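Local coordinates for protelomerase (Agrobacterium tumefaciens, PDB 4F41) that cuts and rejoins DNA strands at replicated telomere junctions to form the closed hairpin ends of linear DNA, at a contact of chain A with DNA. Coordinates in Å, arbitrary orientation; residue numbers count along the deposited sequence, not the author numbering.

A contact of chain A with DNA. Residues 154-156, 184, 238. With nucleotides of chain B.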
# COMPACT_ATOMS: atom_id res chain seq x y z
N ALA A 154 -0.57 3.78 5.60
CA ALA A 154 -1.27 2.79 4.79
C ALA A 154 -2.05 1.84 5.68
O ALA A 154 -1.65 1.59 6.82
CB ALA A 154 -0.28 2.02 3.92
N PRO A 155 -3.18 1.32 5.18
CA PRO A 155 -4.00 0.34 5.91
C PRO A 155 -3.16 -0.81 6.46
O PRO A 155 -3.34 -1.21 7.61
CB PRO A 155 -4.96 -0.17 4.85
CG PRO A 155 -5.14 0.99 3.94
CD PRO A 155 -3.81 1.70 3.90
N TYR A 156 -2.25 -1.32 5.65
CA TYR A 156 -1.35 -2.39 6.07
C TYR A 156 -0.51 -1.93 7.25
O TYR A 156 -0.39 -2.64 8.25
CB TYR A 156 -0.45 -2.83 4.92
CG TYR A 156 0.38 -4.06 5.21
CD1 TYR A 156 -0.22 -5.28 5.49
CD2 TYR A 156 1.77 -4.00 5.20
CE1 TYR A 156 0.54 -6.40 5.76
CE2 TYR A 156 2.53 -5.12 5.46
CZ TYR A 156 1.91 -6.31 5.74
OH TYR A 156 2.67 -7.43 6.01
N ALA A 184 6.10 0.42 5.04
CA ALA A 184 5.89 -0.70 4.13
C ALA A 184 6.42 -0.40 2.73
O ALA A 184 6.76 0.74 2.42
CB ALA A 184 4.42 -1.07 4.07
N ARG A 238 -9.73 -6.57 3.81
CA ARG A 238 -9.77 -5.70 2.63
C ARG A 238 -11.17 -5.33 2.11
O ARG A 238 -11.46 -4.15 1.93
CB ARG A 238 -8.93 -6.30 1.49
CG ARG A 238 -8.84 -5.41 0.26
CD ARG A 238 -7.39 -5.12 -0.09
NE ARG A 238 -6.75 -4.24 0.88
CZ ARG A 238 -5.44 -4.20 1.12
NH1 ARG A 238 -4.95 -3.37 2.02
NH2 ARG A 238 -4.63 -5.01 0.45
P DT B 22 4.54 -4.56 1.65
OP1 DT B 22 5.67 -4.12 2.51
OP2 DT B 22 4.02 -5.94 1.78
O5' DT B 22 3.31 -3.55 1.85
C5' DT B 22 2.01 -3.92 1.42
C4' DT B 22 1.48 -2.96 0.36
O4' DT B 22 1.79 -3.49 -0.95
C3' DT B 22 -0.03 -2.80 0.35
O3' DT B 22 -0.42 -1.74 1.22
C2' DT B 22 -0.34 -2.44 -1.10
C1' DT B 22 0.90 -2.90 -1.88
N1 DT B 22 0.59 -3.87 -2.97
C2 DT B 22 -0.09 -3.44 -4.08
O2 DT B 22 -0.46 -2.29 -4.24
N3 DT B 22 -0.32 -4.40 -5.02
C4 DT B 22 0.05 -5.73 -4.98
O4 DT B 22 -0.22 -6.51 -5.89
C5 DT B 22 0.76 -6.12 -3.78
C7 DT B 22 1.21 -7.54 -3.61
C6 DT B 22 0.99 -5.19 -2.85
P DT B 23 -1.90 -1.71 1.85
OP1 DT B 23 -1.92 -0.68 2.91
OP2 DT B 23 -2.28 -3.10 2.16
O5' DT B 23 -2.81 -1.23 0.63
C5' DT B 23 -2.68 0.08 0.11
C4' DT B 23 -3.56 0.26 -1.11
O4' DT B 23 -3.17 -0.71 -2.12
C3' DT B 23 -5.05 0.03 -0.86
O3' DT B 23 -5.80 1.04 -1.52
C2' DT B 23 -5.31 -1.34 -1.47
C1' DT B 23 -4.34 -1.31 -2.64
N1 DT B 23 -3.99 -2.65 -3.18
C2 DT B 23 -4.28 -2.92 -4.49
O2 DT B 23 -4.81 -2.11 -5.24
N3 DT B 23 -3.93 -4.18 -4.91
C4 DT B 23 -3.34 -5.17 -4.16
O4 DT B 23 -3.07 -6.27 -4.64
C5 DT B 23 -3.06 -4.83 -2.79
C7 DT B 23 -2.42 -5.83 -1.88
C6 DT B 23 -3.40 -3.60 -2.37
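Arg238 and the backbone of Tyr156 hold the two non-bridging oxygens of the phosphate that joins DT22 to DT23. Traced from CB, the arginine chain first keeps CG anti to the backbone N (chi1 -176°), then bends at chi2 and chi3, which brings the guanidinium to the DNA backbone. NE lies 4.0 Å from the deoxyribose C2' of DT23, and this carbon sits over the centre of one guanidinium face. NH1 makes a salt bridge and hydrogen bond to DT23 OP2 at 2.7 Å; the bond is nearly straight (167° at H), and the oxygen lies at the edge of the guanidinium, close to its plane. NH2 turns toward the base instead, 3.3 Å from the thymine methyl C7 of DT23.

The other oxygen, DT23 OP1, accepts a bond from Tyr156 N at 2.8 Å. This amide belongs to the first turn of helix 155-161, so the helix N-terminus probably helps to stabilise the phosphate charge. Tyr156 CB packs against both oxygens, while one face of its ring, at the CD2 side, lies over the preceding nucleotide, with CD2 3.8 Å from DT22 C5'. Ala184 CB adds a contact 3.5 Å from DT22 O5'.

Ala154, engineered in place of arginine, places its CB methyl near DT23 OP1. The site lies in the telomere resolvase catalytic domain, where the starts of helices 155-161 and 238-248 and the loop carrying Ala184 converge on the DNA backbone.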